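Local coordinates for CheC, inhibitor of MCP methylation / FliN fusion protein (Thermotoga maritima, PDB 4HYN), which is a flagellar rotor protein of the CheC phosphatase family, and so probably removes phosphate from the chemotaxis response regulator CheY, at residues T122-S125 against E126-I130; Q181-A185 against D186-K190. One frame throughout, in Å; residues are numbered along the deposited sequence.

Contact 1 (T122-I130) closes a helix and contact 2 (Q181-K190) opens one. Their centres lie about 16 Å apart and their nearest atoms about 6 Å apart, so they do not touch directly. Helix 185-200, which begins in contact 2, runs on past contact 1 and packs against its buried leucines. Helix 6-30 is the second shared neighbour, lying against apolar side chains of both contacts. Helices 6-30 and 103-128 each carry the Glu-x-x-Asn sequence associated with phosphatase activity in CheC relatives, and both contacts border this helical layer, contact 1 at the end of helix 103-128.

Contact 1. Residues T122-S125 against E126-I130; sequences TSLS and ELLGI
S125 places OG beside its own backbone N, anti to the carbonyl carbon (chi1 -62°), and there the hydroxyl is hydrogen-bonded to A121 O one turn back and to I132 N just ahead. Because the chain turns back after the helix, S125 CB also comes to lie 3.0 Å from I130 O. E126 takes the same first torsion and then runs extended. Its CG lies 3.4 Å from T122 O, and the carboxylate end passes alongside T122 CG2, with CD 4.3 Å from that methyl. On the buried side, L124 and L128 meet methyl to methyl, CD1 to CD1, at 4.3 Å. I15 and M191 pack on L124, and Y194 and F195 cover L128, so this pair belongs to the core between helices 6-30, 103-128 and 185-200.

Ordinary helical bonds continue as far as L128 N to L124 O, at 2.8 Å. There the helix stops in a Schellman motif. G129 adopts a positive phi (72°), and I130 N reaches back five residues to S125 O, at 3.1 Å and in the carbonyl plane. G129 N donates weakly to the same oxygen, 2.9 Å away, and weakly again to E126 O. S125 is thus gripped at both polar ends: its carbonyl receives two N-H groups, one of them weakly, while its hydroxyl bridges the last turns of the helix and the chain leading into strand 133-143. Polar bonding fixes the direction in which the chain leaves the helix, whereas apolar packing seats the last turn.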
loop_
_atom_site.group_PDB
_atom_site.type_symbol
_atom_site.label_atom_id
_atom_site.label_comp_id
_atom_site.label_asym_id
_atom_site.label_seq_id
_atom_site.Cartn_x
_atom_site.Cartn_y
_atom_site.Cartn_z
ATOM N N THR A 122 -7.197 8.268 6.951
ATOM C CA THR A 122 -8.106 8.714 7.998
ATOM C C THR A 122 -7.859 7.918 9.276
ATOM O O THR A 122 -7.813 8.481 10.369
ATOM C CB THR A 122 -9.563 8.549 7.565
ATOM O OG1 THR A 122 -9.802 9.357 6.407
ATOM C CG2 THR A 122 -10.520 8.965 8.680
ATOM N N SER A 123 -7.683 6.607 9.126
ATOM C CA SER A 123 -7.425 5.728 10.257
ATOM C C SER A 123 -6.081 6.072 10.873
ATOM O O SER A 123 -5.943 6.126 12.090
ATOM C CB SER A 123 -7.422 4.275 9.802
ATOM O OG SER A 123 -7.049 3.413 10.862
ATOM N N LEU A 124 -5.098 6.321 10.020
ATOM C CA LEU A 124 -3.760 6.673 10.473
ATOM C C LEU A 124 -3.772 8.006 11.218
ATOM O O LEU A 124 -3.141 8.146 12.266
ATOM C CB LEU A 124 -2.798 6.745 9.279
ATOM C CG LEU A 124 -1.302 6.741 9.614
ATOM C CD1 LEU A 124 -0.967 5.472 10.424
ATOM C CD2 LEU A 124 -0.447 6.821 8.342
ATOM N N SER A 125 -4.516 8.974 10.695
ATOM C CA SER A 125 -4.599 10.289 11.328
ATOM C C SER A 125 -5.175 10.206 12.738
ATOM O O SER A 125 -4.637 10.805 13.671
ATOM C CB SER A 125 -5.424 11.248 10.469
ATOM O OG SER A 125 -4.801 11.424 9.210
ATOM N N GLU A 126 -6.263 9.458 12.889
ATOM C CA GLU A 126 -6.883 9.285 14.192
ATOM C C GLU A 126 -5.929 8.532 15.109
ATOM O O GLU A 126 -5.743 8.904 16.264
ATOM C CB GLU A 126 -8.210 8.527 14.060
ATOM C CG GLU A 126 -9.276 9.316 13.309
ATOM C CD GLU A 126 -10.536 8.520 13.004
ATOM O OE1 GLU A 126 -10.448 7.288 12.797
ATOM O OE2 GLU A 126 -11.622 9.139 12.948
ATOM N N LEU A 127 -5.260 7.525 14.554
ATOM C CA LEU A 127 -4.325 6.696 15.309
ATOM C C LEU A 127 -3.148 7.492 15.869
ATOM O O LEU A 127 -2.867 7.424 17.059
ATOM C CB LEU A 127 -3.836 5.538 14.429
ATOM C CG LEU A 127 -3.545 4.166 15.050
ATOM C CD1 LEU A 127 -2.138 4.117 15.605
ATOM C CD2 LEU A 127 -4.572 3.822 16.137
ATOM N N LEU A 128 -2.512 8.298 15.021
ATOM C CA LEU A 128 -1.356 9.091 15.431
ATOM C C LEU A 128 -1.667 10.439 16.075
ATOM O O LEU A 128 -0.760 11.102 16.600
ATOM C CB LEU A 128 -0.395 9.278 14.255
ATOM C CG LEU A 128 0.291 8.006 13.745
ATOM C CD1 LEU A 128 1.293 8.355 12.670
ATOM C CD2 LEU A 128 0.979 7.282 14.902
ATOM N N GLY A 129 -2.937 10.839 16.046
ATOM C CA GLY A 129 -3.337 12.104 16.637
ATOM C C GLY A 129 -2.867 13.308 15.840
ATOM O O GLY A 129 -2.497 14.336 16.400
ATOM N N ILE A 130 -2.894 13.187 14.522
ATOM C CA ILE A 130 -2.451 14.263 13.662
ATOM C C ILE A 130 -3.170 14.164 12.322
ATOM O O ILE A 130 -3.482 13.074 11.865
ATOM C CB ILE A 130 -0.916 14.192 13.462
ATOM C CG1 ILE A 130 -0.418 15.431 12.715
ATOM C CG2 ILE A 130 -0.528 12.914 12.738
ATOM C CD1 ILE A 130 -0.595 16.729 13.497
#

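Contact 2. Residues Q181-A185 against D186-K190; sequences QVISA and DLVKK
At S184 the chain turns sharply from strand into helix, and the axes of strand 181-184 and helix 186-190 stand at 77° to one another, 6.6 Å apart at their closest. The turn is held by the S184 side chain. OG, set between the backbone N and the carbonyl carbon (chi1 86°), swings over the first helical turn and accepts a fairly straight hydrogen bond from L187 N at 3.0 Å. The same oxygen sits 3.2 Å from D186 CB. S184 O takes V188 N at 3.2 Å, and A185 O takes K189 N at 3.0 Å, so helical bonding starts at the capping residue itself.

S184 is therefore the N-cap of helix 185-200, and the residues flanking the cap form a hydrophobic staple: I183, just before it, meets V188 in the helix, with CD1 of I183 3.8 Å from CG2 of V188. The second branch of I183 is used as well, CG2 lying 3.8 Å from CD2 of L187. Both leucine and valine cross the isoleucine at roughly a right angle, so methyl groups rather than whole chains meet. V188 CG2 also rests 3.5 Å from S184 O. With an alanine in place of S184, the L187 N-H would probably lose its side-chain acceptor and the first turn of the helix would be less firmly held.

I12 of helix 6-30 covers both I183 and V188, and M11 adds to the cover on V188. On the strand side, backbone hydrogen bonds join I183 to A163 and A185 to D161, tying the start of the helix to the beginning of neighbouring strand 161-171.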
loop_
_atom_site.group_PDB
_atom_site.type_symbol
_atom_site.label_atom_id
_atom_site.label_comp_id
_atom_site.label_asym_id
_atom_site.label_seq_id
_atom_site.Cartn_x
_atom_site.Cartn_y
_atom_site.Cartn_z
ATOM N N GLN A 181 3.481 -2.476 -0.157
ATOM C CA GLN A 181 3.543 -1.058 0.095
ATOM C C GLN A 181 5.000 -0.736 0.395
ATOM O O GLN A 181 5.705 -1.536 1.011
ATOM C CB GLN A 181 2.673 -0.685 1.303
ATOM C CG GLN A 181 3.041 0.655 1.930
ATOM C CD GLN A 181 2.125 1.050 3.068
ATOM O OE1 GLN A 181 1.216 1.857 2.890
ATOM N NE2 GLN A 181 2.374 0.502 4.251
ATOM N N VAL A 182 5.471 0.390 -0.128
ATOM C CA VAL A 182 6.827 0.814 0.138
ATOM C C VAL A 182 6.841 2.300 0.508
ATOM O O VAL A 182 6.253 3.140 -0.177
ATOM C CB VAL A 182 7.841 0.388 -0.987
ATOM C CG1 VAL A 182 7.125 -0.210 -2.171
ATOM C CG2 VAL A 182 8.767 1.532 -1.390
ATOM N N ILE A 183 7.330 2.560 1.717
ATOM C CA ILE A 183 7.439 3.913 2.263
ATOM C C ILE A 183 8.870 4.110 2.717
ATOM O O ILE A 183 9.560 3.133 3.030
ATOM C CB ILE A 183 6.504 4.143 3.473
ATOM C CG1 ILE A 183 6.412 2.877 4.335
ATOM C CG2 ILE A 183 5.145 4.629 3.001
ATOM C CD1 ILE A 183 5.609 3.047 5.632
ATOM N N SER A 184 9.322 5.362 2.751
ATOM C CA SER A 184 10.693 5.639 3.163
ATOM C C SER A 184 10.909 5.383 4.660
ATOM O O SER A 184 9.974 5.463 5.466
ATOM C CB SER A 184 11.093 7.075 2.802
ATOM O OG SER A 184 10.711 7.993 3.811
ATOM N N ALA A 185 12.136 5.037 5.020
ATOM C CA ALA A 185 12.456 4.804 6.417
ATOM C C ALA A 185 12.340 6.155 7.143
ATOM O O ALA A 185 12.106 6.212 8.356
ATOM C CB ALA A 185 13.848 4.236 6.541
ATOM N N ASP A 186 12.492 7.237 6.384
ATOM C CA ASP A 186 12.375 8.592 6.923
ATOM C C ASP A 186 10.967 8.802 7.467
ATOM O O ASP A 186 10.791 9.343 8.554
ATOM C CB ASP A 186 12.619 9.620 5.825
ATOM C CG ASP A 186 13.945 10.310 5.958
ATOM O OD1 ASP A 186 13.941 11.561 5.936
ATOM O OD2 ASP A 186 14.986 9.619 6.068
ATOM N N LEU A 187 9.978 8.400 6.672
ATOM C CA LEU A 187 8.576 8.509 7.041
ATOM C C LEU A 187 8.247 7.610 8.243
ATOM O O LEU A 187 7.479 8.001 9.116
ATOM C CB LEU A 187 7.704 8.100 5.860
ATOM C CG LEU A 187 6.280 8.647 5.890
ATOM C CD1 LEU A 187 6.289 10.064 5.324
ATOM C CD2 LEU A 187 5.364 7.761 5.076
ATOM N N VAL A 188 8.823 6.407 8.269
ATOM C CA VAL A 188 8.607 5.453 9.357
ATOM C C VAL A 188 9.099 6.026 10.688
ATOM O O VAL A 188 8.400 5.931 11.704
ATOM C CB VAL A 188 9.318 4.110 9.072
ATOM C CG1 VAL A 188 9.306 3.212 10.310
ATOM C CG2 VAL A 188 8.643 3.412 7.919
ATOM N N LYS A 189 10.288 6.631 10.668
ATOM C CA LYS A 189 10.881 7.243 11.863
ATOM C C LYS A 189 9.981 8.384 12.348
ATOM O O LYS A 189 9.806 8.594 13.548
ATOM C CB LYS A 189 12.282 7.795 11.550
ATOM C CG LYS A 189 13.053 8.240 12.785
ATOM C CD LYS A 189 13.665 9.639 12.660
ATOM C CE LYS A 189 15.062 9.598 12.046
ATOM N NZ LYS A 189 15.726 10.940 12.033
ATOM N N LYS A 190 9.406 9.108 11.394
ATOM C CA LYS A 190 8.521 10.225 11.689
ATOM C C LYS A 190 7.235 9.702 12.345
ATOM O O LYS A 190 6.755 10.276 13.319
ATOM C CB LYS A 190 8.197 10.990 10.406
ATOM C CG LYS A 190 8.169 12.497 10.551
ATOM C CD LYS A 190 7.143 12.953 11.575
ATOM C CE LYS A 190 7.827 13.473 12.830
ATOM N NZ LYS A 190 6.911 13.562 14.006
#